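Local coordinates for protein MGS-MChE2 (Uncultured bacterium, PDB 5JD6) that probably hydrolyses ester bonds, as an esterase of the alpha/beta hydrolase fold recovered from a lagoon-sediment metagenome, at residues V108-S116 / K192-G200; P219-D227 / F241-R252. All coordinates share one frame; numbering follows the deposited sequence.

Contact 1: V108-S116 / K192-G200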
# COMPACT_ATOMS: atom_id res chain seq x y z
N VAL A 108 9.71 -7.99 -5.84
CA VAL A 108 8.28 -8.12 -5.57
C VAL A 108 7.69 -9.40 -6.17
O VAL A 108 7.65 -9.57 -7.38
CB VAL A 108 7.50 -6.92 -6.11
CG1 VAL A 108 6.01 -7.09 -5.83
CG2 VAL A 108 8.02 -5.63 -5.50
N GLN A 109 7.23 -10.30 -5.30
CA GLN A 109 6.62 -11.55 -5.74
C GLN A 109 5.20 -11.31 -6.26
O GLN A 109 4.80 -11.89 -7.27
CB GLN A 109 6.59 -12.56 -4.59
CG GLN A 109 5.98 -13.90 -4.97
CD GLN A 109 6.01 -14.90 -3.84
OE1 GLN A 109 6.26 -14.55 -2.68
NE2 GLN A 109 5.75 -16.17 -4.16
N ALA A 110 4.46 -10.46 -5.57
CA ALA A 110 3.10 -10.11 -5.98
C ALA A 110 2.72 -8.73 -5.46
O ALA A 110 3.30 -8.24 -4.48
CB ALA A 110 2.11 -11.16 -5.49
N LEU A 111 1.75 -8.11 -6.11
CA LEU A 111 1.30 -6.77 -5.75
C LEU A 111 -0.19 -6.75 -5.47
O LEU A 111 -0.99 -7.09 -6.33
CB LEU A 111 1.65 -5.78 -6.86
CG LEU A 111 1.12 -4.35 -6.71
CD1 LEU A 111 1.66 -3.70 -5.45
CD2 LEU A 111 1.48 -3.53 -7.94
N VAL A 112 -0.57 -6.36 -4.25
CA VAL A 112 -1.98 -6.26 -3.90
C VAL A 112 -2.38 -4.80 -3.74
O VAL A 112 -1.78 -4.05 -2.97
CB VAL A 112 -2.31 -7.03 -2.61
CG1 VAL A 112 -3.81 -7.09 -2.40
CG2 VAL A 112 -1.71 -8.42 -2.66
N ILE A 113 -3.41 -4.39 -4.49
CA ILE A 113 -3.82 -3.00 -4.54
C ILE A 113 -5.28 -2.84 -4.16
O ILE A 113 -6.13 -3.63 -4.58
CB ILE A 113 -3.58 -2.41 -5.94
CG1 ILE A 113 -2.09 -2.22 -6.17
CG2 ILE A 113 -4.30 -1.08 -6.11
CD1 ILE A 113 -1.76 -1.89 -7.60
N THR A 114 -5.57 -1.82 -3.36
CA THR A 114 -6.93 -1.55 -2.94
C THR A 114 -7.15 -0.08 -2.58
O THR A 114 -6.47 0.46 -1.71
CB THR A 114 -7.33 -2.45 -1.74
OG1 THR A 114 -8.55 -1.97 -1.16
CG2 THR A 114 -6.23 -2.52 -0.70
N GLY A 115 -8.09 0.55 -3.27
CA GLY A 115 -8.37 1.97 -3.10
C GLY A 115 -7.12 2.82 -3.14
O GLY A 115 -6.87 3.61 -2.24
N SER A 116 -6.31 2.64 -4.19
CA SER A 116 -5.03 3.33 -4.25
C SER A 116 -5.00 4.40 -5.33
O SER A 116 -5.73 4.32 -6.33
CB SER A 116 -3.90 2.32 -4.50
OG SER A 116 -3.76 2.05 -5.88
N LYS A 192 4.92 -6.75 -15.26
CA LYS A 192 4.57 -8.17 -15.36
C LYS A 192 4.05 -8.82 -14.08
O LYS A 192 3.32 -9.80 -14.14
CB LYS A 192 5.78 -8.97 -15.85
CG LYS A 192 6.13 -8.77 -17.30
CD LYS A 192 7.61 -9.02 -17.53
CE LYS A 192 7.82 -10.30 -18.33
NZ LYS A 192 9.14 -10.92 -18.05
N THR A 193 4.44 -8.26 -12.94
CA THR A 193 4.16 -8.88 -11.65
C THR A 193 2.67 -9.16 -11.45
O THR A 193 1.83 -8.32 -11.77
CB THR A 193 4.66 -8.01 -10.48
OG1 THR A 193 3.78 -6.89 -10.31
CG2 THR A 193 6.07 -7.51 -10.75
N PRO A 194 2.35 -10.36 -10.93
CA PRO A 194 0.97 -10.75 -10.62
C PRO A 194 0.32 -9.77 -9.65
O PRO A 194 0.85 -9.53 -8.57
CB PRO A 194 1.14 -12.13 -9.97
CG PRO A 194 2.43 -12.65 -10.51
CD PRO A 194 3.31 -11.44 -10.65
N THR A 195 -0.82 -9.21 -10.05
CA THR A 195 -1.44 -8.15 -9.26
C THR A 195 -2.88 -8.49 -8.87
O THR A 195 -3.68 -8.89 -9.70
CB THR A 195 -1.43 -6.81 -10.01
OG1 THR A 195 -0.07 -6.45 -10.32
CG2 THR A 195 -2.06 -5.72 -9.17
N CYS A 196 -3.18 -8.32 -7.59
CA CYS A 196 -4.54 -8.50 -7.09
C CYS A 196 -5.16 -7.15 -6.78
O CYS A 196 -4.63 -6.38 -5.98
CB CYS A 196 -4.55 -9.39 -5.85
SG CYS A 196 -6.20 -9.77 -5.22
N ILE A 197 -6.28 -6.85 -7.43
CA ILE A 197 -6.96 -5.58 -7.21
C ILE A 197 -8.30 -5.81 -6.53
O ILE A 197 -9.23 -6.33 -7.13
CB ILE A 197 -7.17 -4.82 -8.53
CG1 ILE A 197 -5.91 -4.87 -9.39
CG2 ILE A 197 -7.58 -3.39 -8.25
CD1 ILE A 197 -6.11 -4.34 -10.79
N ILE A 198 -8.38 -5.42 -5.26
CA ILE A 198 -9.61 -5.52 -4.49
C ILE A 198 -10.17 -4.12 -4.26
O ILE A 198 -9.44 -3.23 -3.85
CB ILE A 198 -9.39 -6.24 -3.15
CG1 ILE A 198 -8.74 -7.61 -3.38
CG2 ILE A 198 -10.70 -6.38 -2.39
CD1 ILE A 198 -8.40 -8.35 -2.11
N TRP A 199 -11.46 -3.93 -4.52
CA TRP A 199 -12.00 -2.58 -4.50
C TRP A 199 -13.41 -2.51 -3.93
O TRP A 199 -14.22 -3.42 -4.12
CB TRP A 199 -12.00 -2.01 -5.92
CG TRP A 199 -11.61 -0.57 -6.02
CD1 TRP A 199 -12.42 0.52 -5.90
CD2 TRP A 199 -10.29 -0.06 -6.27
NE1 TRP A 199 -11.70 1.67 -6.05
CE2 TRP A 199 -10.39 1.35 -6.28
CE3 TRP A 199 -9.04 -0.65 -6.48
CZ2 TRP A 199 -9.28 2.17 -6.50
CZ3 TRP A 199 -7.95 0.17 -6.69
CH2 TRP A 199 -8.08 1.56 -6.70
N GLY A 200 -13.71 -1.42 -3.23
CA GLY A 200 -15.06 -1.14 -2.79
C GLY A 200 -15.90 -0.75 -3.99
O GLY A 200 -15.46 0.04 -4.83
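Leu111 and Ile113 turn both their backbone N and O toward segment 192-200, and four bonds join the two strands as a parallel ladder whose segment axes diverge by 11°. Leu111 N reaches Pro194 O at 3.0 Å and Cys196 N gives to Leu111 O at 2.8 Å; the same step recurs as Ile113 N to Cys196 O, 2.8 Å, and Ile198 N to Ile113 O, 3.0 Å. Val112 faces the other way and bonds to Leu87 and Gly89 of strand 85-91. Past the last rung, Thr114 OG1 makes a weak bond to Ile198 O, its hydroxyl placed anti to the backbone N (chi1 167°).

Among the side chains, Leu111, Thr195, Ile113 and Ile197 share one face of the sheet. Leu111 and Thr195 lie side by side there, while Thr195 OG1 turns back to give a hydrogen bond to Thr193 O, its hydroxyl standing above that carbonyl plane. Val112 and Cys196 share the other face, CG1 of Val112 touching CB of Cys196. These are inner strands of the central sheet of the alpha/beta hydrolase fold, with helix 92-103 packed on the Leu111 face and helix 238-252 on the Val112 face.

The aromatic contact lies where segment 108-116 leaves the sheet. Gly115 CA sits over the six-membered ring of Trp199, 3.7 Å from its centroid in a CH-pi contact, and Gly115 N lies 3.4 Å from Trp199 CZ3 over the same face. Ile113 CG2 meets CZ3 at the ring edge, at 3.9 Å, and Trp199 NE1 bonds to Thr206 O. Replacing the indole with a leucine would probably leave the Gly115 backbone without its aromatic floor and Thr206 O without this donor. Gly115 turns at a positive phi of 49°, a backbone shape that favours glycine.

Contact 2: P219-D227 / F241-R252; sequences PDADLYWID and FNQLLHEWFKER
Strand 221-226 and helix 241-252 run nearly antiparallel, their segment axes at 164° and 10.0 Å apart at closest approach, with Asp222 opposite Trp248, Tyr224 opposite Leu244 and Ile226 opposite Phe241. At the Ile226 end the contact is apolar: Leu244 CD1 lies 3.8 Å from Ile226 CG1 and also touches Tyr224 CB, while Ile226 CD1 rests against Phe241 N and CB, with the ring edge just beyond. Midway, the Tyr224 and Trp248 side chains cross at about a right angle with their rings oblique, and Tyr224 CE2 and OH both meet Trp248 CD1, OH at 3.4 Å. This is the edge strand of the alpha/beta hydrolase sheet packed against the helix near the chain's C-terminus, which also reaches the neighbouring strand, as Trp248 does at Cys196. The Asp222 end is polar. Trp248 extends with CG anti to its backbone N (chi1 -174°), and its NE1 donates to Asp222 OD2 at 2.9 Å, almost straight (171°), within the indole plane but from above the carboxylate plane. Arg252 lays CD over a face of that indole and brings its guanidinium edge to two acids: NH2 forms a salt bridge to Asp220 OD1 at 2.7 Å, its hydrogen bond weak, and a longer one to Asp222 OD2 at 3.5 Å. A water donates to Glu251 OE1 and, weakly, to Asp222 OD2, probably easing the like charges held 5.8 Å apart between those two oxygens.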
# COMPACT_ATOMS: atom_id res chain seq x y z
N PRO A 219 -0.89 -6.13 -17.36
CA PRO A 219 -0.92 -7.37 -18.15
C PRO A 219 -1.42 -8.58 -17.35
O PRO A 219 -2.23 -9.35 -17.85
CB PRO A 219 0.54 -7.56 -18.56
CG PRO A 219 1.33 -6.82 -17.53
CD PRO A 219 0.48 -5.64 -17.15
N ASP A 220 -0.94 -8.72 -16.12
CA ASP A 220 -1.32 -9.85 -15.28
C ASP A 220 -1.95 -9.38 -13.97
O ASP A 220 -1.27 -9.26 -12.95
CB ASP A 220 -0.10 -10.74 -14.99
CG ASP A 220 -0.46 -12.01 -14.25
OD1 ASP A 220 -1.64 -12.42 -14.30
OD2 ASP A 220 0.44 -12.59 -13.61
N ALA A 221 -3.25 -9.12 -14.01
CA ALA A 221 -3.96 -8.62 -12.84
C ALA A 221 -5.37 -9.20 -12.72
O ALA A 221 -6.02 -9.48 -13.72
CB ALA A 221 -4.03 -7.10 -12.88
N ASP A 222 -5.82 -9.38 -11.48
CA ASP A 222 -7.16 -9.87 -11.21
C ASP A 222 -7.94 -8.85 -10.39
O ASP A 222 -7.40 -8.24 -9.46
CB ASP A 222 -7.12 -11.21 -10.49
CG ASP A 222 -6.38 -12.28 -11.28
OD1 ASP A 222 -6.97 -12.81 -12.25
OD2 ASP A 222 -5.22 -12.58 -10.93
N LEU A 223 -9.21 -8.66 -10.73
CA LEU A 223 -10.03 -7.63 -10.09
C LEU A 223 -11.20 -8.23 -9.32
O LEU A 223 -11.99 -9.00 -9.87
CB LEU A 223 -10.54 -6.64 -11.14
CG LEU A 223 -11.40 -5.47 -10.67
CD1 LEU A 223 -10.75 -4.73 -9.51
CD2 LEU A 223 -11.65 -4.52 -11.83
N TYR A 224 -11.31 -7.87 -8.04
CA TYR A 224 -12.40 -8.33 -7.19
C TYR A 224 -13.04 -7.15 -6.47
O TYR A 224 -12.35 -6.26 -5.99
CB TYR A 224 -11.90 -9.36 -6.18
CG TYR A 224 -11.10 -10.49 -6.79
CD1 TYR A 224 -11.72 -11.55 -7.42
CD2 TYR A 224 -9.71 -10.48 -6.73
CE1 TYR A 224 -10.99 -12.58 -7.98
CE2 TYR A 224 -8.97 -11.50 -7.29
CZ TYR A 224 -9.61 -12.55 -7.91
OH TYR A 224 -8.88 -13.57 -8.47
N TRP A 225 -14.37 -7.15 -6.39
CA TRP A 225 -15.09 -6.05 -5.75
C TRP A 225 -15.68 -6.43 -4.40
O TRP A 225 -15.96 -7.60 -4.13
CB TRP A 225 -16.21 -5.55 -6.67
CG TRP A 225 -15.76 -4.54 -7.69
CD1 TRP A 225 -15.43 -3.24 -7.47
CD2 TRP A 225 -15.62 -4.76 -9.10
NE1 TRP A 225 -15.08 -2.63 -8.65
CE2 TRP A 225 -15.19 -3.54 -9.66
CE3 TRP A 225 -15.82 -5.86 -9.93
CZ2 TRP A 225 -14.95 -3.40 -11.03
CZ3 TRP A 225 -15.58 -5.72 -11.29
CH2 TRP A 225 -15.15 -4.50 -11.82
N ILE A 226 -15.86 -5.42 -3.55
CA ILE A 226 -16.59 -5.57 -2.30
C ILE A 226 -17.75 -4.57 -2.28
O ILE A 226 -17.53 -3.36 -2.36
CB ILE A 226 -15.69 -5.36 -1.07
CG1 ILE A 226 -14.53 -6.35 -1.08
CG2 ILE A 226 -16.50 -5.51 0.21
CD1 ILE A 226 -13.56 -6.17 0.07
N ASP A 227 -18.97 -5.08 -2.18
CA ASP A 227 -20.16 -4.24 -2.26
C ASP A 227 -20.42 -3.51 -0.95
O ASP A 227 -20.10 -4.02 0.13
CB ASP A 227 -21.38 -5.08 -2.66
CG ASP A 227 -22.66 -4.27 -2.70
OD1 ASP A 227 -22.65 -3.17 -3.28
OD2 ASP A 227 -23.68 -4.75 -2.16
N PHE A 241 -12.29 -9.03 2.63
CA PHE A 241 -10.98 -8.67 2.09
C PHE A 241 -9.99 -9.80 2.32
O PHE A 241 -9.30 -10.23 1.40
CB PHE A 241 -10.47 -7.38 2.72
CG PHE A 241 -9.21 -6.86 2.09
CD1 PHE A 241 -9.27 -5.99 1.02
CD2 PHE A 241 -7.96 -7.26 2.56
CE1 PHE A 241 -8.11 -5.51 0.43
CE2 PHE A 241 -6.80 -6.79 1.97
CZ PHE A 241 -6.88 -5.91 0.90
N ASN A 242 -9.93 -10.29 3.56
CA ASN A 242 -9.05 -11.39 3.91
C ASN A 242 -9.34 -12.63 3.08
O ASN A 242 -8.43 -13.27 2.57
CB ASN A 242 -9.16 -11.72 5.40
CG ASN A 242 -8.52 -10.67 6.28
OD1 ASN A 242 -7.60 -9.97 5.86
ND2 ASN A 242 -9.01 -10.55 7.51
N GLN A 243 -10.63 -12.95 2.94
CA GLN A 243 -11.05 -14.14 2.22
C GLN A 243 -10.74 -14.03 0.72
O GLN A 243 -10.27 -14.99 0.11
CB GLN A 243 -12.54 -14.40 2.43
CG GLN A 243 -12.97 -15.82 2.09
CD GLN A 243 -14.47 -16.00 2.12
OE1 GLN A 243 -15.23 -15.05 1.87
NE2 GLN A 243 -14.92 -17.21 2.43
N LEU A 244 -11.01 -12.86 0.15
CA LEU A 244 -10.71 -12.61 -1.26
C LEU A 244 -9.21 -12.69 -1.53
O LEU A 244 -8.78 -13.32 -2.49
CB LEU A 244 -11.25 -11.24 -1.70
CG LEU A 244 -12.75 -11.11 -1.91
CD1 LEU A 244 -13.12 -9.68 -2.28
CD2 LEU A 244 -13.22 -12.07 -2.99
N LEU A 245 -8.43 -12.04 -0.67
CA LEU A 245 -6.98 -12.01 -0.81
C LEU A 245 -6.37 -13.39 -0.59
O LEU A 245 -5.46 -13.80 -1.30
CB LEU A 245 -6.37 -11.00 0.15
CG LEU A 245 -4.84 -10.88 0.12
CD1 LEU A 245 -4.37 -10.62 -1.30
CD2 LEU A 245 -4.36 -9.79 1.06
N HIS A 246 -6.88 -14.11 0.41
CA HIS A 246 -6.36 -15.43 0.75
C HIS A 246 -6.56 -16.40 -0.40
O HIS A 246 -5.66 -17.18 -0.74
CB HIS A 246 -7.03 -15.97 2.01
CG HIS A 246 -6.32 -17.13 2.62
ND1 HIS A 246 -6.89 -17.93 3.59
CD2 HIS A 246 -5.08 -17.63 2.41
CE1 HIS A 246 -6.03 -18.87 3.95
NE2 HIS A 246 -4.93 -18.71 3.24
N GLU A 247 -7.75 -16.36 -1.01
CA GLU A 247 -8.07 -17.26 -2.11
C GLU A 247 -7.22 -16.96 -3.34
O GLU A 247 -6.87 -17.86 -4.10
CB GLU A 247 -9.55 -17.17 -2.47
CG GLU A 247 -10.42 -18.17 -1.72
CD GLU A 247 -10.00 -19.61 -1.95
OE1 GLU A 247 -9.52 -19.92 -3.07
OE2 GLU A 247 -10.15 -20.43 -1.03
N TRP A 248 -6.89 -15.69 -3.53
CA TRP A 248 -6.03 -15.29 -4.63
C TRP A 248 -4.63 -15.85 -4.42
O TRP A 248 -3.96 -16.27 -5.37
CB TRP A 248 -5.99 -13.77 -4.77
CG TRP A 248 -5.25 -13.29 -5.98
CD1 TRP A 248 -5.70 -13.28 -7.27
CD2 TRP A 248 -3.92 -12.77 -6.02
NE1 TRP A 248 -4.73 -12.77 -8.10
CE2 TRP A 248 -3.63 -12.45 -7.36
CE3 TRP A 248 -2.94 -12.53 -5.04
CZ2 TRP A 248 -2.41 -11.91 -7.75
CZ3 TRP A 248 -1.73 -11.99 -5.44
CH2 TRP A 248 -1.47 -11.69 -6.78
N PHE A 249 -4.18 -15.84 -3.16
CA PHE A 249 -2.89 -16.41 -2.80
C PHE A 249 -2.85 -17.91 -3.09
O PHE A 249 -1.85 -18.43 -3.58
CB PHE A 249 -2.58 -16.16 -1.32
CG PHE A 249 -2.13 -14.76 -1.02
CD1 PHE A 249 -1.68 -13.92 -2.03
CD2 PHE A 249 -2.15 -14.27 0.28
CE1 PHE A 249 -1.26 -12.63 -1.76
CE2 PHE A 249 -1.73 -12.98 0.56
CZ PHE A 249 -1.29 -12.16 -0.45
N LYS A 250 -3.94 -18.60 -2.77
CA LYS A 250 -4.03 -20.04 -2.95
C LYS A 250 -3.94 -20.45 -4.42
O LYS A 250 -3.30 -21.44 -4.76
CB LYS A 250 -5.34 -20.57 -2.36
CG LYS A 250 -5.45 -20.41 -0.85
CD LYS A 250 -6.88 -20.63 -0.38
CE LYS A 250 -7.00 -20.44 1.12
NZ LYS A 250 -8.42 -20.38 1.57
N GLU A 251 -4.57 -19.66 -5.28
CA GLU A 251 -4.59 -19.95 -6.71
C GLU A 251 -3.21 -19.85 -7.35
O GLU A 251 -2.93 -20.52 -8.34
CB GLU A 251 -5.53 -19.00 -7.44
CG GLU A 251 -6.98 -19.13 -7.05
CD GLU A 251 -7.86 -18.13 -7.77
OE1 GLU A 251 -7.40 -17.55 -8.77
OE2 GLU A 251 -9.01 -17.93 -7.33
N ARG A 252 -2.35 -19.02 -6.77
CA ARG A 252 -1.07 -18.70 -7.40
C ARG A 252 0.13 -19.17 -6.60
O ARG A 252 1.27 -18.99 -7.04
CB ARG A 252 -0.97 -17.19 -7.62
CG ARG A 252 -1.89 -16.66 -8.70
CD ARG A 252 -1.69 -15.18 -8.89
NE ARG A 252 -2.34 -14.68 -10.10
CZ ARG A 252 -1.74 -14.58 -11.28
NH1 ARG A 252 -0.47 -14.95 -11.41
NH2 ARG A 252 -2.40 -14.12 -12.33
O HOH W 1 -5.94 -15.54 -10.39

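In the fold
Contacts 1 and 2 lie side by side, centres about 8 Å apart, because strand 195-200 of contact 1 is the sheet neighbour of strand 221-226 of contact 2. Probable backbone hydrogen bonds of 2.7 Å from Ile197 N to Asp222 O and from Ile226 N to Trp199 O carry the ladder outward. The helix of contact 2 reaches across as well: Trp248 CD2 packs 3.4 Å from Cys196 CB, on the face opposite Thr195 and Ile197. Ser91, Asp203 and His231 are arranged in a way consistent with a catalytic triad, with Ser91 probably on the nucleophile elbow; the Trp199 side chain touches this group, whereas in contact 2 Phe241 only comes near the elbow and Trp225 only near the triad.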